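Local coordinates for protein coenzyme A transferase (Yersinia pestis, PDB 3QLI) that probably transfers coenzyme A from an acyl-CoA to a carboxylic acid such as acetate, and is a potential virulence factor of the plague bacterium, at residues A[149-160]-A[185-196]; A[18-29]-A[195-204]. One frame throughout, in Å; residues are numbered along the deposited sequence.

How the interactions relate
Interactions 1 and 2 meet where segment 185-196 runs on into segment 195-204: strand 193-195 of interaction 1 leads through His-195 and Ile-196, which both contacts share, toward strand 201-204 of interaction 2. Their centres are about 13 Å apart. Direct packing joins them as well: Ile-18 CD1 meets Met-151 CE at 3.6 Å, and Met-151 SD meets Tyr-22 CD1 at 3.8 Å, so helix 18-25 rests on the turn region leading to strand 156-158. Both contacts belong to the N-terminal acetyl-CoA hydrolase/transferase domain and lie away from the residues that bind coenzyme A; their centres are about 22 Å and 30 Å from the centre of the chain.

Interaction 1 (A[149-160]-A[185-196])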
loop_
_atom_site.group_PDB
_atom_site.type_symbol
_atom_site.label_atom_id
_atom_site.label_comp_id
_atom_site.label_asym_id
_atom_site.label_seq_id
_atom_site.Cartn_x
_atom_site.Cartn_y
_atom_site.Cartn_z
ATOM N N SER A 149 -32.110 1.392 12.774
ATOM C CA SER A 149 -33.495 1.557 12.378
ATOM C C SER A 149 -34.351 0.778 13.365
ATOM O O SER A 149 -33.834 -0.034 14.138
ATOM C CB SER A 149 -33.701 1.022 10.957
ATOM O OG SER A 149 -33.380 -0.359 10.916
ATOM N N PRO A 150 -35.667 1.030 13.357
ATOM C CA PRO A 150 -36.570 0.319 14.268
ATOM C C PRO A 150 -36.542 -1.191 14.033
ATOM O O PRO A 150 -36.322 -1.640 12.906
ATOM C CB PRO A 150 -37.947 0.897 13.907
ATOM C CG PRO A 150 -37.649 2.264 13.396
ATOM C CD PRO A 150 -36.358 2.100 12.615
ATOM N N MET A 151 -36.766 -1.959 15.091
ATOM C CA MET A 151 -36.815 -3.409 14.997
ATOM C C MET A 151 -37.942 -3.823 14.053
ATOM O O MET A 151 -39.034 -3.272 14.127
ATOM C CB MET A 151 -37.053 -4.018 16.377
ATOM C CG MET A 151 -36.934 -5.529 16.381
ATOM S SD MET A 151 -37.232 -6.299 17.969
ATOM C CE MET A 151 -39.016 -6.145 18.070
ATOM N N ASP A 152 -37.682 -4.783 13.167
ATOM C CA ASP A 152 -38.723 -5.264 12.262
ATOM C C ASP A 152 -39.478 -6.433 12.888
ATOM O O ASP A 152 -39.178 -6.843 14.001
ATOM C CB ASP A 152 -38.151 -5.644 10.888
ATOM C CG ASP A 152 -37.212 -6.848 10.942
ATOM O OD1 ASP A 152 -37.317 -7.660 11.891
ATOM O OD2 ASP A 152 -36.372 -6.983 10.014
ATOM N N CYS A 153 -40.464 -6.975 12.177
ATOM C CA CYS A 153 -41.303 -8.020 12.770
ATOM C C CYS A 153 -40.570 -9.346 12.977
ATOM O O CYS A 153 -41.121 -10.279 13.568
ATOM C CB CYS A 153 -42.566 -8.250 11.931
ATOM S SG CYS A 153 -42.232 -8.994 10.312
ATOM N N HIS A 154 -39.336 -9.440 12.495
ATOM C CA HIS A 154 -38.535 -10.652 12.706
ATOM C C HIS A 154 -37.504 -10.466 13.819
ATOM O O HIS A 154 -36.731 -11.370 14.093
ATOM C CB HIS A 154 -37.831 -11.078 11.410
ATOM C CG HIS A 154 -38.774 -11.322 10.274
ATOM N ND1 HIS A 154 -39.441 -12.517 10.107
ATOM C CD2 HIS A 154 -39.182 -10.520 9.263
ATOM C CE1 HIS A 154 -40.207 -12.446 9.031
ATOM N NE2 HIS A 154 -40.068 -11.243 8.500
ATOM N N GLY A 155 -37.491 -9.293 14.449
ATOM C CA GLY A 155 -36.560 -9.030 15.541
ATOM C C GLY A 155 -35.235 -8.385 15.154
ATOM O O GLY A 155 -34.330 -8.296 15.980
ATOM N N TYR A 156 -35.118 -7.920 13.912
ATOM C CA TYR A 156 -33.865 -7.329 13.431
ATOM C C TYR A 156 -33.890 -5.813 13.397
ATOM O O TYR A 156 -34.891 -5.206 13.008
ATOM C CB TYR A 156 -33.535 -7.836 12.016
ATOM C CG TYR A 156 -33.152 -9.300 11.976
ATOM C CD1 TYR A 156 -31.813 -9.688 12.030
ATOM C CD2 TYR A 156 -34.126 -10.294 11.894
ATOM C CE1 TYR A 156 -31.458 -11.036 12.005
ATOM C CE2 TYR A 156 -33.779 -11.640 11.861
ATOM C CZ TYR A 156 -32.448 -12.001 11.925
ATOM O OH TYR A 156 -32.097 -13.331 11.903
ATOM N N PHE A 157 -32.768 -5.220 13.797
ATOM C CA PHE A 157 -32.496 -3.801 13.590
ATOM C C PHE A 157 -31.518 -3.684 12.432
ATOM O O PHE A 157 -30.734 -4.598 12.191
ATOM C CB PHE A 157 -31.797 -3.210 14.818
ATOM C CG PHE A 157 -32.542 -3.388 16.099
ATOM C CD1 PHE A 157 -33.404 -2.404 16.554
ATOM C CD2 PHE A 157 -32.346 -4.522 16.881
ATOM C CE1 PHE A 157 -34.076 -2.546 17.758
ATOM C CE2 PHE A 157 -33.024 -4.675 18.080
ATOM C CZ PHE A 157 -33.893 -3.676 18.521
ATOM N N SER A 158 -31.519 -2.556 11.738
ATOM C CA SER A 158 -30.510 -2.335 10.713
ATOM C C SER A 158 -29.504 -1.270 11.139
ATOM O O SER A 158 -29.882 -0.246 11.711
ATOM C CB SER A 158 -31.186 -1.888 9.405
ATOM O OG SER A 158 -30.230 -1.482 8.449
ATOM N N LEU A 159 -28.227 -1.497 10.820
ATOM C CA LEU A 159 -27.196 -0.464 10.960
ATOM C C LEU A 159 -27.368 0.717 9.977
ATOM O O LEU A 159 -26.677 1.741 10.085
ATOM C CB LEU A 159 -25.808 -1.084 10.771
ATOM C CG LEU A 159 -25.413 -2.123 11.824
ATOM C CD1 LEU A 159 -24.050 -2.693 11.471
ATOM C CD2 LEU A 159 -25.398 -1.500 13.215
ATOM N N GLY A 160 -28.264 0.577 9.009
ATOM C CA GLY A 160 -28.621 1.711 8.170
ATOM C C GLY A 160 -27.470 2.305 7.375
ATOM O O GLY A 160 -26.927 1.652 6.481
ATOM N N PRO A 185 -32.537 4.823 7.988
ATOM C CA PRO A 185 -33.101 3.897 6.996
ATOM C C PRO A 185 -32.788 2.426 7.291
ATOM O O PRO A 185 -31.732 2.104 7.850
ATOM C CB PRO A 185 -32.426 4.330 5.689
ATOM C CG PRO A 185 -31.143 5.018 6.137
ATOM C CD PRO A 185 -31.556 5.746 7.392
ATOM N N ARG A 186 -33.717 1.553 6.912
ATOM C CA ARG A 186 -33.520 0.114 6.986
ATOM C C ARG A 186 -32.783 -0.319 5.731
ATOM O O ARG A 186 -33.379 -0.461 4.658
ATOM C CB ARG A 186 -34.870 -0.600 7.090
ATOM C CG ARG A 186 -34.765 -2.101 7.278
ATOM C CD ARG A 186 -36.139 -2.744 7.442
ATOM N NE ARG A 186 -36.690 -2.602 8.788
ATOM C CZ ARG A 186 -37.341 -1.532 9.241
ATOM N NH1 ARG A 186 -37.519 -0.472 8.458
ATOM N NH2 ARG A 186 -37.817 -1.520 10.487
ATOM N N VAL A 187 -31.480 -0.515 5.865
ATOM C CA VAL A 187 -30.624 -0.798 4.718
ATOM C C VAL A 187 -30.268 -2.272 4.644
ATOM O O VAL A 187 -29.949 -2.877 5.660
ATOM C CB VAL A 187 -29.346 0.053 4.798
ATOM C CG1 VAL A 187 -28.335 -0.390 3.748
ATOM C CG2 VAL A 187 -29.705 1.536 4.638
ATOM N N GLN A 188 -30.340 -2.853 3.447
ATOM C CA GLN A 188 -29.937 -4.244 3.257
ATOM C C GLN A 188 -28.430 -4.317 3.063
ATOM O O GLN A 188 -27.825 -3.440 2.430
ATOM C CB GLN A 188 -30.640 -4.855 2.036
ATOM C CG GLN A 188 -32.162 -4.938 2.194
ATOM C CD GLN A 188 -32.884 -5.310 0.903
ATOM O OE1 GLN A 188 -32.265 -5.745 -0.071
ATOM N NE2 GLN A 188 -34.206 -5.127 0.895
ATOM N N GLY A 189 -27.820 -5.365 3.589
ATOM C CA GLY A 189 -26.389 -5.522 3.421
ATOM C C GLY A 189 -25.830 -6.716 4.150
ATOM O O GLY A 189 -26.541 -7.401 4.888
ATOM N N GLU A 190 -24.542 -6.961 3.949
ATOM C CA GLU A 190 -23.887 -8.079 4.604
ATOM C C GLU A 190 -23.677 -7.737 6.063
ATOM O O GLU A 190 -22.944 -6.786 6.377
ATOM C CB GLU A 190 -22.542 -8.388 3.955
ATOM C CG GLU A 190 -21.759 -9.443 4.733
ATOM C CD GLU A 190 -20.407 -9.762 4.129
ATOM O OE1 GLU A 190 -19.937 -9.020 3.231
ATOM O OE2 GLU A 190 -19.813 -10.771 4.561
ATOM N N ALA A 191 -24.335 -8.505 6.937
ATOM C CA ALA A 191 -24.270 -8.300 8.381
ATOM C C ALA A 191 -24.813 -6.927 8.780
ATOM O O ALA A 191 -24.515 -6.415 9.871
ATOM C CB ALA A 191 -22.831 -8.494 8.890
ATOM N N ALA A 192 -25.619 -6.330 7.907
ATOM C CA ALA A 192 -26.205 -5.018 8.200
ATOM C C ALA A 192 -27.351 -5.139 9.195
ATOM O O ALA A 192 -27.651 -4.196 9.913
ATOM C CB ALA A 192 -26.685 -4.333 6.930
ATOM N N ALA A 193 -27.993 -6.301 9.216
ATOM C CA ALA A 193 -29.109 -6.549 10.123
ATOM C C ALA A 193 -28.643 -7.276 11.385
ATOM O O ALA A 193 -27.904 -8.259 11.307
ATOM C CB ALA A 193 -30.188 -7.367 9.407
ATOM N N ILE A 194 -29.058 -6.795 12.550
ATOM C CA ILE A 194 -28.657 -7.444 13.798
ATOM C C ILE A 194 -29.884 -7.852 14.586
ATOM O O ILE A 194 -30.754 -7.020 14.839
ATOM C CB ILE A 194 -27.861 -6.500 14.722
ATOM C CG1 ILE A 194 -26.913 -5.598 13.927
ATOM C CG2 ILE A 194 -27.147 -7.312 15.823
ATOM C CD1 ILE A 194 -25.810 -6.332 13.237
ATOM N N HIS A 195 -29.945 -9.111 14.997
ATOM C CA HIS A 195 -31.098 -9.604 15.735
ATOM C C HIS A 195 -31.121 -9.094 17.179
ATOM O O HIS A 195 -30.077 -8.911 17.796
ATOM C CB HIS A 195 -31.117 -11.131 15.725
ATOM C CG HIS A 195 -32.407 -11.711 16.200
ATOM N ND1 HIS A 195 -32.557 -12.265 17.451
ATOM C CD2 HIS A 195 -33.617 -11.802 15.597
ATOM C CE1 HIS A 195 -33.800 -12.693 17.594
ATOM N NE2 HIS A 195 -34.462 -12.424 16.483
ATOM N N ILE A 196 -32.318 -8.890 17.726
ATOM C CA ILE A 196 -32.447 -8.389 19.097
ATOM C C ILE A 196 -31.723 -9.285 20.119
ATOM O O ILE A 196 -31.252 -8.809 21.157
ATOM C CB ILE A 196 -33.941 -8.191 19.476
ATOM C CG1 ILE A 196 -34.062 -7.583 20.876
ATOM C CG2 ILE A 196 -34.688 -9.511 19.383
ATOM C CD1 ILE A 196 -35.433 -7.039 21.189
#
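Phe-157 and Ile-194 form the hydrogen-bonded pair of a two-stranded antiparallel ribbon, strand 156-158 against strand 193-195. Phe-157 N gives to Ile-194 O at 2.9 Å and Ile-194 N returns to Phe-157 O at 2.8 Å. Leu-159 N to Ala-192 O and Ile-196 N to Gly-155 O continue the ladder at its two ends.

On one face of the ribbon, Tyr-156 opposes His-195 in a non-hydrogen-bonded pair. The imidazole turns its edge to the phenol face, with ring centroids 5.0 Å apart and planes at 69°, while His-195 CB lies over the same ring as a CH-pi contact. His-195 CG points anti to its backbone N, which lays the imidazole across the tyrosine; outside the ribbon, its ND1 is hydrogen-bonded to Ser-197 OG. Phe-157 points to the opposite face, with Ile-194; its CE2 packs against Ile-196 CB, and Met-151 SD also reaches Ile-196 CD1 at 3.8 Å.

Further out, Asp-152 shapes the type I turn entering the strand: OD1 takes the N-H groups of His-154 (an Asx turn) and Tyr-156 from opposite faces of the carboxylate. Arg-186 reaches across to segment 149-160, its chain bent at chi3 (-80°), bringing NH2 within 2.8 Å of Pro-150 O; Asn-307 and Asp-308 bind its backbone. At the far end Ser-158 OG accepts from Gly-160 N in an ST turn and also from Val-187 N across the contact, at 3.0 Å with an N-H...O angle of 149°.

Interaction 2 (A[18-29]-A[195-204]); sequences IRALYDEKLTTP and HISEVDAIVE
Tyr-22 presents one ring face to Ile-202, whose CD1 sits 4.2 Å from the ring centroid and 24° off the normal, a CH-pi contact in which the two side chains cross at about a right angle. The ring's edge is used differently: Tyr-22 OH donates to Glu-204 OE2 at 2.7 Å, taking the anti lone pair, with ring and carboxylate planes 47° apart. Leu-26 CD1 packs against the same carboxylate, 3.7 Å from Glu-204 CD.

Ile-196 also points toward the helix. Its CG1 branch, anti to the backbone N, carries CD1 in against CB of both Leu-21 and Tyr-22, and CG2 meets Ile-18 CG2. Lys-25 runs between the two isoleucines: its CB touches Ile-202 CD1 at 3.7 Å, its CD lies beside Ile-196 CG1, and a bend at its last torsion turns NZ onto Val-199 O at 2.7 Å.

Backbone bonds fix the helix exit. Ile-202 N gives to Lys-25 O, and Thr-27 N to Ile-202 O, a single bridge between Leu-26 and Ile-202; a water joins Thr-27 O to Glu-204 N. Val-203 CG1 packs against Pro-29 N, and Thr-28 OG1 caps Glu-31 N at the start of the next helix. The axes of helix 18-25 and strand 201-204 pass 7.5 Å apart at closest, their directions 80° apart. The helix thus covers strand 201-204, an edge strand, within this chain, of the six-stranded parallel, Rossmann-like sheet, whose neighbour there is strand 175-180.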
loop_
_atom_site.group_PDB
_atom_site.type_symbol
_atom_site.label_atom_id
_atom_site.label_comp_id
_atom_site.label_asym_id
_atom_site.label_seq_id
_atom_site.Cartn_x
_atom_site.Cartn_y
_atom_site.Cartn_z
ATOM N N ILE A 18 -40.019 -11.535 20.724
ATOM C CA ILE A 18 -39.176 -10.362 20.487
ATOM C C ILE A 18 -39.708 -9.105 21.157
ATOM O O ILE A 18 -38.944 -8.233 21.547
ATOM C CB ILE A 18 -38.987 -10.088 18.979
ATOM C CG1 ILE A 18 -40.327 -9.750 18.325
ATOM C CG2 ILE A 18 -38.328 -11.279 18.304
ATOM C CD1 ILE A 18 -40.212 -9.326 16.883
ATOM N N ARG A 19 -41.020 -8.991 21.282
ATOM C CA ARG A 19 -41.563 -7.826 21.962
ATOM C C ARG A 19 -41.283 -7.901 23.460
ATOM O O ARG A 19 -41.047 -6.884 24.104
ATOM C CB ARG A 19 -43.047 -7.643 21.650
ATOM C CG ARG A 19 -43.263 -7.052 20.274
ATOM C CD ARG A 19 -44.733 -6.961 19.930
ATOM N NE ARG A 19 -45.350 -8.279 19.893
ATOM C CZ ARG A 19 -46.602 -8.498 19.511
ATOM N NH1 ARG A 19 -47.359 -7.476 19.127
ATOM N NH2 ARG A 19 -47.089 -9.731 19.507
ATOM N N ALA A 20 -41.262 -9.115 23.998
ATOM C CA ALA A 20 -40.883 -9.314 25.387
ATOM C C ALA A 20 -39.406 -8.977 25.575
ATOM O O ALA A 20 -39.023 -8.367 26.575
ATOM C CB ALA A 20 -41.172 -10.752 25.831
ATOM N N LEU A 21 -38.577 -9.373 24.615
ATOM C CA LEU A 21 -37.152 -9.075 24.702
ATOM C C LEU A 21 -36.934 -7.571 24.587
ATOM O O LEU A 21 -36.118 -7.005 25.307
ATOM C CB LEU A 21 -36.364 -9.808 23.612
ATOM C CG LEU A 21 -36.340 -11.333 23.698
ATOM C CD1 LEU A 21 -35.511 -11.942 22.566
ATOM C CD2 LEU A 21 -35.803 -11.759 25.056
ATOM N N TYR A 22 -37.671 -6.930 23.682
ATOM C CA TYR A 22 -37.527 -5.494 23.465
ATOM C C TYR A 22 -37.845 -4.734 24.748
ATOM O O TYR A 22 -37.140 -3.795 25.130
ATOM C CB TYR A 22 -38.462 -5.044 22.353
ATOM C CG TYR A 22 -38.170 -3.684 21.759
ATOM C CD1 TYR A 22 -37.418 -3.559 20.592
ATOM C CD2 TYR A 22 -38.666 -2.524 22.342
ATOM C CE1 TYR A 22 -37.171 -2.313 20.025
ATOM C CE2 TYR A 22 -38.421 -1.275 21.784
ATOM C CZ TYR A 22 -37.666 -1.175 20.627
ATOM O OH TYR A 22 -37.418 0.060 20.065
ATOM N N ASP A 23 -38.917 -5.151 25.413
ATOM C CA ASP A 23 -39.365 -4.476 26.620
ATOM C C ASP A 23 -38.374 -4.675 27.761
ATOM O O ASP A 23 -38.157 -3.765 28.557
ATOM C CB ASP A 23 -40.761 -4.951 27.019
ATOM C CG ASP A 23 -41.799 -4.653 25.953
ATOM O OD1 ASP A 23 -41.831 -3.517 25.425
ATOM O OD2 ASP A 23 -42.581 -5.569 25.632
ATOM N N GLU A 24 -37.770 -5.856 27.838
ATOM C CA GLU A 24 -36.742 -6.108 28.846
ATOM C C GLU A 24 -35.492 -5.253 28.612
ATOM O O GLU A 24 -34.899 -4.742 29.558
ATOM C CB GLU A 24 -36.362 -7.586 28.874
ATOM C CG GLU A 24 -37.538 -8.522 29.134
ATOM C CD GLU A 24 -37.155 -9.985 28.991
ATOM O OE1 GLU A 24 -38.063 -10.849 29.003
ATOM O OE2 GLU A 24 -35.943 -10.271 28.863
ATOM N N LYS A 25 -35.103 -5.092 27.348
ATOM C CA LYS A 25 -33.869 -4.378 26.997
ATOM C C LYS A 25 -34.015 -2.863 26.895
ATOM O O LYS A 25 -33.024 -2.132 26.991
ATOM C CB LYS A 25 -33.311 -4.919 25.671
ATOM C CG LYS A 25 -32.780 -6.347 25.751
ATOM C CD LYS A 25 -32.663 -6.951 24.359
ATOM C CE LYS A 25 -32.429 -8.458 24.413
ATOM N NZ LYS A 25 -31.088 -8.826 24.910
ATOM N N LEU A 26 -35.240 -2.394 26.676
ATOM C CA LEU A 26 -35.496 -0.979 26.488
ATOM C C LEU A 26 -35.245 -0.232 27.795
ATOM O O LEU A 26 -35.718 -0.656 28.853
ATOM C CB LEU A 26 -36.945 -0.750 26.025
ATOM C CG LEU A 26 -37.373 0.704 25.803
ATOM C CD1 LEU A 26 -36.625 1.347 24.629
ATOM C CD2 LEU A 26 -38.890 0.812 25.586
ATOM N N THR A 27 -34.513 0.877 27.721
ATOM C CA THR A 27 -34.193 1.651 28.918
ATOM C C THR A 27 -33.947 3.128 28.598
ATOM O O THR A 27 -34.196 3.577 27.475
ATOM C CB THR A 27 -32.992 1.029 29.644
ATOM O OG1 THR A 27 -32.871 1.589 30.960
ATOM C CG2 THR A 27 -31.712 1.250 28.843
ATOM N N THR A 28 -33.484 3.900 29.579
ATOM C CA THR A 28 -33.164 5.297 29.307
ATOM C C THR A 28 -31.699 5.407 28.923
ATOM O O THR A 28 -30.892 4.565 29.312
ATOM C CB THR A 28 -33.405 6.187 30.525
ATOM O OG1 THR A 28 -32.550 5.757 31.591
ATOM C CG2 THR A 28 -34.887 6.107 30.964
ATOM N N PRO A 29 -31.349 6.448 28.167
ATOM C CA PRO A 29 -29.932 6.671 27.856
ATOM C C PRO A 29 -29.063 6.701 29.116
ATOM O O PRO A 29 -28.003 6.082 29.137
ATOM C CB PRO A 29 -29.943 8.030 27.156
ATOM C CG PRO A 29 -31.294 8.060 26.469
ATOM C CD PRO A 29 -32.227 7.410 27.477
ATOM N N HIS A 195 -29.945 -9.111 14.997
ATOM C CA HIS A 195 -31.098 -9.604 15.735
ATOM C C HIS A 195 -31.121 -9.094 17.179
ATOM O O HIS A 195 -30.077 -8.911 17.796
ATOM C CB HIS A 195 -31.117 -11.131 15.725
ATOM C CG HIS A 195 -32.407 -11.711 16.200
ATOM N ND1 HIS A 195 -32.557 -12.265 17.451
ATOM C CD2 HIS A 195 -33.617 -11.802 15.597
ATOM C CE1 HIS A 195 -33.800 -12.693 17.594
ATOM N NE2 HIS A 195 -34.462 -12.424 16.483
ATOM N N ILE A 196 -32.318 -8.890 17.726
ATOM C CA ILE A 196 -32.447 -8.389 19.097
ATOM C C ILE A 196 -31.723 -9.285 20.119
ATOM O O ILE A 196 -31.252 -8.809 21.157
ATOM C CB ILE A 196 -33.941 -8.191 19.476
ATOM C CG1 ILE A 196 -34.062 -7.583 20.876
ATOM C CG2 ILE A 196 -34.688 -9.511 19.383
ATOM C CD1 ILE A 196 -35.433 -7.039 21.189
ATOM N N SER A 197 -31.599 -10.574 19.815
ATOM C CA SER A 197 -30.908 -11.483 20.716
ATOM C C SER A 197 -29.422 -11.141 20.842
ATOM O O SER A 197 -28.749 -11.628 21.746
ATOM C CB SER A 197 -31.095 -12.944 20.276
ATOM O OG SER A 197 -30.478 -13.188 19.024
ATOM N N GLU A 198 -28.924 -10.294 19.945
ATOM C CA GLU A 198 -27.523 -9.884 19.924
ATOM C C GLU A 198 -27.321 -8.477 20.479
ATOM O O GLU A 198 -26.216 -7.954 20.450
ATOM C CB GLU A 198 -26.990 -9.899 18.489
ATOM C CG GLU A 198 -26.213 -11.138 18.144
ATOM C CD GLU A 198 -27.102 -12.282 17.720
ATOM O OE1 GLU A 198 -27.638 -12.216 16.593
ATOM O OE2 GLU A 198 -27.259 -13.248 18.503
ATOM N N VAL A 199 -28.401 -7.870 20.959
ATOM C CA VAL A 199 -28.393 -6.502 21.441
ATOM C C VAL A 199 -28.513 -6.540 22.968
ATOM O O VAL A 199 -29.310 -7.299 23.517
ATOM C CB VAL A 199 -29.565 -5.718 20.813
ATOM C CG1 VAL A 199 -29.729 -4.347 21.454
ATOM C CG2 VAL A 199 -29.366 -5.602 19.281
ATOM N N ASP A 200 -27.705 -5.748 23.665
ATOM C CA ASP A 200 -27.715 -5.826 25.117
ATOM C C ASP A 200 -28.652 -4.814 25.743
ATOM O O ASP A 200 -29.229 -5.063 26.808
ATOM C CB ASP A 200 -26.303 -5.685 25.675
ATOM C CG ASP A 200 -25.435 -6.867 25.321
ATOM O OD1 ASP A 200 -25.582 -7.931 25.960
ATOM O OD2 ASP A 200 -24.617 -6.731 24.392
ATOM N N ALA A 201 -28.807 -3.671 25.091
ATOM C CA ALA A 201 -29.705 -2.643 25.601
ATOM C C ALA A 201 -30.166 -1.734 24.484
ATOM O O ALA A 201 -29.455 -1.548 23.487
ATOM C CB ALA A 201 -29.028 -1.834 26.706
ATOM N N ILE A 202 -31.351 -1.157 24.669
ATOM C CA ILE A 202 -32.000 -0.334 23.655
ATOM C C ILE A 202 -32.493 0.989 24.234
ATOM O O ILE A 202 -33.119 1.010 25.299
ATOM C CB ILE A 202 -33.239 -1.059 23.101
ATOM C CG1 ILE A 202 -32.847 -2.444 22.572
ATOM C CG2 ILE A 202 -33.945 -0.194 22.046
ATOM C CD1 ILE A 202 -34.040 -3.406 22.430
ATOM N N VAL A 203 -32.207 2.087 23.544
ATOM C CA VAL A 203 -32.886 3.351 23.831
ATOM C C VAL A 203 -33.522 3.823 22.535
ATOM O O VAL A 203 -33.168 3.331 21.458
ATOM C CB VAL A 203 -31.929 4.438 24.384
ATOM C CG1 VAL A 203 -31.204 3.924 25.627
ATOM C CG2 VAL A 203 -30.918 4.891 23.312
ATOM N N GLU A 204 -34.466 4.758 22.639
ATOM C CA GLU A 204 -35.177 5.280 21.469
ATOM C C GLU A 204 -35.043 6.789 21.431
ATOM O O GLU A 204 -35.283 7.474 22.435
ATOM C CB GLU A 204 -36.664 4.905 21.515
ATOM C CG GLU A 204 -36.926 3.403 21.441
ATOM C CD GLU A 204 -38.364 3.005 21.787
ATOM O OE1 GLU A 204 -39.047 3.736 22.542
ATOM O OE2 GLU A 204 -38.808 1.939 21.315
HETATM O O HOH W 1 -35.385 5.151 25.377
#